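Side-chain contacts in centrosome-associated zinc finger protein CP190 (Drosophila melanogaster, PDB 6ER1), which organises chromatin domains and their boundaries when insulator DNA-binding proteins recruit it, and pairs with a second copy of itself through this N-terminal BTB domain: residues Q23-F28 against K48-V53; V87-F92 against K113-T118. All coordinates share one frame; numbering follows the deposited sequence.

In the fold
Running from the N terminus, after strand 9-13 the chain forms helix 17-31, then strands 37-40 and 46-49; contact 1 closes a loop here by laying the start of helix 51-57, with the turn before it, against helix 17-31. That loop is complete before the next one opens. After helices 51-57 and 60-67 and two short strands, helix 83-95 leads through strand 97-101 and helix 105-115 to contact 2, which brings 113-118 back onto 87-92. The two loops therefore follow in series. The centres of contacts 1 and 2 lie about 15 Å apart, and the contacts touch where Val49 CG1 meets Val90 CG1 at 3.9 Å, while Tyr94 of helix 83-95 touches Leu25 and Val53 and hydrogen-bonds His50 of contact 1.

Contact 1 (Q23-F28 against K48-V53); sequences QKLQNF and KVHRLV
Leu25 and Val53 meet tip to tip, and they illustrate how one methyl can face the fork of a branched side chain. Val53 CG2 lies 3.7 Å from Leu25 CD1 and the same 3.7 Å from Leu25 CD2, so it sits evenly before both prongs. Leu25 can reach this far because its CG stands anti to the backbone N (chi1 -179°), which carries the isobutyl end across to the other segment although its CB does not point there. The same CD1 also lies over one face of the imidazole of His50, 4.3 Å from ND1. Phe28 approaches that ring obliquely with its CB, 4.1 Å from His50 CE1, while its own ring leads away and meets Tyr34 edge-to-face. No hydrogen bond crosses between 23-28 and 48-53, yet the buried imidazole has both nitrogens occupied: ND1 pairs with the hydroxyl of Tyr94 and NE2 with the carbonyl of Asp33, a combination that should limit rotation of the ring. His50 is also the N-cap residue of helix 51-57, where strand 46-49 gives way to helix. Helix 17-31 thus rests on this strand-to-helix junction of the BTB domain, with helix 83-95 packing on Leu25 and Val53 through Tyr94, and Leu52 of the second subunit touching both Phe28 and His50.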
loop_
_atom_site.group_PDB
_atom_site.type_symbol
_atom_site.label_atom_id
_atom_site.label_comp_id
_atom_site.label_asym_id
_atom_site.label_seq_id
_atom_site.Cartn_x
_atom_site.Cartn_y
_atom_site.Cartn_z
ATOM N N GLN A 23 -6.608 -6.787 -3.441
ATOM C CA GLN A 23 -7.217 -6.760 -4.773
ATOM C C GLN A 23 -7.063 -5.384 -5.388
ATOM O O GLN A 23 -6.753 -5.224 -6.584
ATOM C CB GLN A 23 -8.679 -7.181 -4.700
ATOM C CG GLN A 23 -9.343 -7.445 -6.053
ATOM C CD GLN A 23 -10.010 -6.226 -6.725
ATOM O OE1 GLN A 23 -9.956 -6.099 -7.955
ATOM N NE2 GLN A 23 -10.677 -5.362 -5.948
ATOM N N LYS A 24 -7.295 -4.352 -4.556
ATOM C CA LYS A 24 -7.170 -2.970 -5.045
ATOM C C LYS A 24 -5.743 -2.605 -5.391
ATOM O O LYS A 24 -5.460 -1.999 -6.447
ATOM C CB LYS A 24 -7.726 -1.973 -4.006
ATOM C CG LYS A 24 -9.202 -2.146 -3.678
ATOM C CD LYS A 24 -10.096 -1.803 -4.846
ATOM C CE LYS A 24 -11.564 -2.004 -4.544
ATOM N NZ LYS A 24 -12.376 -1.701 -5.757
ATOM N N LEU A 25 -4.815 -3.011 -4.531
ATOM C CA LEU A 25 -3.413 -2.749 -4.738
ATOM C C LEU A 25 -2.868 -3.439 -6.021
ATOM O O LEU A 25 -2.112 -2.849 -6.779
ATOM C CB LEU A 25 -2.613 -3.283 -3.557
ATOM C CG LEU A 25 -1.113 -3.107 -3.553
ATOM C CD1 LEU A 25 -0.711 -1.638 -3.464
ATOM C CD2 LEU A 25 -0.453 -3.980 -2.475
ATOM N N GLN A 26 -3.274 -4.674 -6.223
ATOM C CA GLN A 26 -2.859 -5.436 -7.431
ATOM C C GLN A 26 -3.347 -4.737 -8.685
ATOM O O GLN A 26 -2.594 -4.607 -9.658
ATOM C CB GLN A 26 -3.388 -6.836 -7.290
ATOM C CG GLN A 26 -2.570 -7.635 -6.308
ATOM C CD GLN A 26 -3.274 -8.868 -5.814
ATOM O OE1 GLN A 26 -4.278 -9.307 -6.393
ATOM N NE2 GLN A 26 -2.730 -9.467 -4.768
ATOM N N ASN A 27 -4.589 -4.246 -8.669
ATOM C CA ASN A 27 -5.091 -3.472 -9.773
ATOM C C ASN A 27 -4.274 -2.224 -10.039
ATOM O O ASN A 27 -3.967 -1.888 -11.172
ATOM C CB ASN A 27 -6.561 -3.156 -9.582
ATOM C CG ASN A 27 -7.143 -2.358 -10.728
ATOM O OD1 ASN A 27 -7.160 -2.846 -11.873
ATOM N ND2 ASN A 27 -7.600 -1.136 -10.443
ATOM N N PHE A 28 -3.926 -1.507 -8.982
ATOM C CA PHE A 28 -3.074 -0.342 -9.158
ATOM C C PHE A 28 -1.703 -0.678 -9.802
ATOM O O PHE A 28 -1.173 0.083 -10.622
ATOM C CB PHE A 28 -2.839 0.371 -7.826
ATOM C CG PHE A 28 -4.074 0.987 -7.204
ATOM C CD1 PHE A 28 -5.161 1.438 -7.971
ATOM C CD2 PHE A 28 -4.138 1.076 -5.832
ATOM C CE1 PHE A 28 -6.263 2.003 -7.359
ATOM C CE2 PHE A 28 -5.219 1.673 -5.213
ATOM C CZ PHE A 28 -6.283 2.112 -5.969
ATOM N N LYS A 48 7.499 -0.506 -13.019
ATOM C CA LYS A 48 7.027 0.531 -12.084
ATOM C C LYS A 48 6.329 -0.090 -10.896
ATOM O O LYS A 48 5.460 -0.944 -11.076
ATOM C CB LYS A 48 6.101 1.506 -12.785
ATOM C CG LYS A 48 6.851 2.271 -13.860
ATOM C CD LYS A 48 6.060 3.292 -14.628
ATOM C CE LYS A 48 7.021 4.022 -15.581
ATOM N NZ LYS A 48 6.378 5.096 -16.381
ATOM N N VAL A 49 6.689 0.352 -9.691
ATOM C CA VAL A 49 6.247 -0.296 -8.480
ATOM C C VAL A 49 5.885 0.796 -7.447
ATOM O O VAL A 49 6.099 1.993 -7.651
ATOM C CB VAL A 49 7.355 -1.242 -7.938
ATOM C CG1 VAL A 49 7.696 -2.328 -8.920
ATOM C CG2 VAL A 49 8.611 -0.466 -7.566
ATOM N N HIS A 50 5.401 0.327 -6.308
ATOM C CA HIS A 50 5.115 1.150 -5.108
ATOM C C HIS A 50 6.160 0.886 -4.061
ATOM O O HIS A 50 6.273 -0.241 -3.577
ATOM C CB HIS A 50 3.748 0.827 -4.546
ATOM C CG HIS A 50 2.626 0.978 -5.516
ATOM N ND1 HIS A 50 2.145 -0.091 -6.255
ATOM C CD2 HIS A 50 1.914 2.061 -5.918
ATOM C CE1 HIS A 50 1.175 0.317 -7.042
ATOM N NE2 HIS A 50 1.016 1.622 -6.869
ATOM N N ARG A 51 6.902 1.916 -3.679
ATOM C CA ARG A 51 7.955 1.806 -2.675
ATOM C C ARG A 51 7.470 1.117 -1.402
ATOM O O ARG A 51 8.190 0.253 -0.874
ATOM C CB ARG A 51 8.520 3.170 -2.373
ATOM C CG ARG A 51 9.847 3.164 -1.682
ATOM C CD ARG A 51 10.360 4.595 -1.472
ATOM N NE ARG A 51 10.948 5.113 -2.714
ATOM C CZ ARG A 51 10.408 6.012 -3.528
ATOM N NH1 ARG A 51 9.228 6.560 -3.270
ATOM N NH2 ARG A 51 11.065 6.380 -4.633
ATOM N N LEU A 52 6.268 1.485 -0.927
ATOM C CA LEU A 52 5.779 0.938 0.319
ATOM C C LEU A 52 5.517 -0.548 0.233
ATOM O O LEU A 52 5.668 -1.251 1.253
ATOM C CB LEU A 52 4.578 1.719 0.787
ATOM C CG LEU A 52 3.173 1.511 0.279
ATOM C CD1 LEU A 52 2.599 0.192 0.788
ATOM C CD2 LEU A 52 2.242 2.626 0.722
ATOM N N VAL A 53 5.134 -1.049 -0.969
ATOM C CA VAL A 53 4.906 -2.483 -1.080
ATOM C C VAL A 53 6.237 -3.233 -0.948
ATOM O O VAL A 53 6.347 -4.268 -0.259
ATOM C CB VAL A 53 4.225 -2.815 -2.422
ATOM C CG1 VAL A 53 4.093 -4.312 -2.581
ATOM C CG2 VAL A 53 2.829 -2.179 -2.449
#

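Contact 2 (V87-F92 against K113-T118); sequences VPIVNF and KEMNMT
Two methionines, Met115 and Met117, reach from the end of helix 105-115 and the link that follows it toward the same isoleucine, Ile89, and the sulfurs do much of the touching. Met117 SD lies 3.8 Å from Ile89 CG2, whereas Met115 SD is a looser 4.2 Å from Ile89 CD1, so each branch of the isoleucine has its own sulfur. In the conformer described here, one of two modelled, Met117 is stretched almost straight, with CG anti to the backbone N (chi1 -173°) and the later torsions also extended; this sends its terminal methyl past Ile89 to the rim of Phe92. There CE sits in the plane of the ring, at its edge, 3.5 Å from both Phe92 CD2 and CE2. Between the methionines, Asn116 takes a positive phi (51°) and ends helix 105-115 in a Schellman motif, after which Met117 is both the centre of an inverse gamma turn and the N-cap of helix 118-124. This junction belongs to the C-terminal helical part of the BTB fold, here packed on the face of helix 83-95 that carries Ile89 and Phe92. Leu120 adds to the cover of Ile89, and Val119 and Leu123 to that of Phe92, whose ring also meets Trp17 of the second subunit with planes at about 55°.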
loop_
_atom_site.group_PDB
_atom_site.type_symbol
_atom_site.label_atom_id
_atom_site.label_comp_id
_atom_site.label_asym_id
_atom_site.label_seq_id
_atom_site.Cartn_x
_atom_site.Cartn_y
_atom_site.Cartn_z
ATOM N N VAL A 87 11.340 -9.660 -11.332
ATOM C CA VAL A 87 9.921 -9.773 -11.669
ATOM C C VAL A 87 9.159 -10.795 -10.821
ATOM O O VAL A 87 8.129 -10.406 -10.208
ATOM C CB VAL A 87 9.720 -10.007 -13.201
ATOM C CG1 VAL A 87 8.289 -10.400 -13.498
ATOM C CG2 VAL A 87 10.118 -8.734 -13.935
ATOM N N PRO A 88 9.699 -12.000 -10.604
ATOM C CA PRO A 88 8.978 -12.937 -9.744
ATOM C C PRO A 88 8.935 -12.428 -8.264
ATOM O O PRO A 88 7.905 -12.671 -7.606
ATOM C CB PRO A 88 9.731 -14.267 -9.862
ATOM C CG PRO A 88 10.658 -14.080 -10.937
ATOM C CD PRO A 88 10.756 -12.683 -11.391
ATOM N N ILE A 89 10.051 -11.851 -7.821
ATOM C CA ILE A 89 10.078 -11.357 -6.393
ATOM C C ILE A 89 9.066 -10.237 -6.214
ATOM O O ILE A 89 8.323 -10.244 -5.204
ATOM C CB ILE A 89 11.487 -10.998 -6.028
ATOM C CG1 ILE A 89 12.309 -12.270 -5.897
ATOM C CG2 ILE A 89 11.496 -10.245 -4.680
ATOM C CD1 ILE A 89 13.774 -12.075 -5.695
ATOM N N VAL A 90 9.017 -9.276 -7.111
ATOM C CA VAL A 90 8.038 -8.198 -6.984
ATOM C C VAL A 90 6.633 -8.745 -7.056
ATOM O O VAL A 90 5.724 -8.329 -6.292
ATOM C CB VAL A 90 8.283 -7.087 -8.026
ATOM C CG1 VAL A 90 7.108 -6.104 -8.123
ATOM C CG2 VAL A 90 9.543 -6.318 -7.715
ATOM N N ASN A 91 6.357 -9.682 -7.970
ATOM C CA ASN A 91 5.020 -10.236 -8.002
ATOM C C ASN A 91 4.625 -10.946 -6.681
ATOM O O ASN A 91 3.458 -10.857 -6.213
ATOM C CB ASN A 91 4.828 -11.169 -9.190
ATOM C CG ASN A 91 4.761 -10.449 -10.549
ATOM O OD1 ASN A 91 4.357 -9.307 -10.631
ATOM N ND2 ASN A 91 5.066 -11.160 -11.607
ATOM N N PHE A 92 5.597 -11.605 -6.071
ATOM C CA PHE A 92 5.435 -12.190 -4.731
ATOM C C PHE A 92 5.099 -11.099 -3.710
ATOM O O PHE A 92 4.153 -11.285 -2.900
ATOM C CB PHE A 92 6.676 -12.961 -4.297
ATOM C CG PHE A 92 6.678 -13.366 -2.868
ATOM C CD1 PHE A 92 5.889 -14.362 -2.376
ATOM C CD2 PHE A 92 7.409 -12.612 -1.994
ATOM C CE1 PHE A 92 5.863 -14.649 -1.026
ATOM C CE2 PHE A 92 7.403 -12.894 -0.638
ATOM C CZ PHE A 92 6.646 -13.928 -0.161
ATOM N N LYS A 113 18.571 -14.153 -0.037
ATOM C CA LYS A 113 19.612 -14.026 0.989
ATOM C C LYS A 113 20.355 -12.748 0.849
ATOM O O LYS A 113 20.607 -12.012 1.913
ATOM C CB LYS A 113 20.589 -15.233 1.004
ATOM C CG LYS A 113 19.995 -16.536 1.476
ATOM C CD LYS A 113 21.036 -17.646 1.366
ATOM C CE LYS A 113 20.708 -18.948 2.100
ATOM N NZ LYS A 113 21.456 -19.312 3.318
ATOM N N GLU A 114 20.681 -12.239 -0.299
ATOM C CA GLU A 114 21.348 -10.975 -0.487
ATOM C C GLU A 114 20.449 -9.823 -0.010
ATOM O O GLU A 114 21.015 -8.820 0.507
ATOM C CB GLU A 114 21.689 -10.818 -2.014
ATOM C CG GLU A 114 22.220 -9.450 -2.425
ATOM C CD GLU A 114 22.831 -9.312 -3.798
ATOM O OE1 GLU A 114 23.263 -10.351 -4.317
ATOM O OE2 GLU A 114 22.951 -8.141 -4.316
ATOM N N MET A 115 19.169 -9.938 -0.178
ATOM C CA MET A 115 18.193 -8.902 0.168
ATOM C C MET A 115 17.843 -8.993 1.657
ATOM O O MET A 115 17.225 -8.043 2.165
ATOM C CB MET A 115 16.885 -9.083 -0.572
ATOM C CG MET A 115 16.997 -8.958 -2.083
ATOM S SD MET A 115 15.442 -9.398 -2.912
ATOM C CE MET A 115 14.524 -7.953 -2.530
ATOM N N ASN A 116 18.180 -10.076 2.291
ATOM C CA ASN A 116 17.679 -10.491 3.621
ATOM C C ASN A 116 16.208 -10.442 3.617
ATOM O O ASN A 116 15.550 -9.944 4.600
ATOM C CB ASN A 116 18.283 -9.718 4.806
ATOM C CG ASN A 116 18.107 -10.505 6.060
ATOM O OD1 ASN A 116 18.323 -11.709 6.117
ATOM N ND2 ASN A 116 17.626 -9.778 7.142
ATOM N N MET A 117 15.504 -10.904 2.628
ATOM C CA MET A 117 14.086 -10.915 2.525
ATOM C C MET A 117 13.547 -12.120 3.233
ATOM O O MET A 117 13.185 -13.159 2.668
ATOM C CB MET A 117 13.628 -10.858 1.058
ATOM C CG MET A 117 12.157 -10.698 0.868
ATOM S SD MET A 117 11.816 -10.412 -0.893
ATOM C CE MET A 117 10.065 -10.579 -0.926
ATOM N N THR A 118 13.418 -11.988 4.570
ATOM C CA THR A 118 13.089 -13.076 5.421
ATOM C C THR A 118 11.830 -13.838 5.033
ATOM O O THR A 118 11.801 -15.092 5.085
ATOM C CB THR A 118 12.944 -12.526 6.885
ATOM O OG1 THR A 118 14.156 -11.823 7.199
ATOM C CG2 THR A 118 12.725 -13.638 7.884
#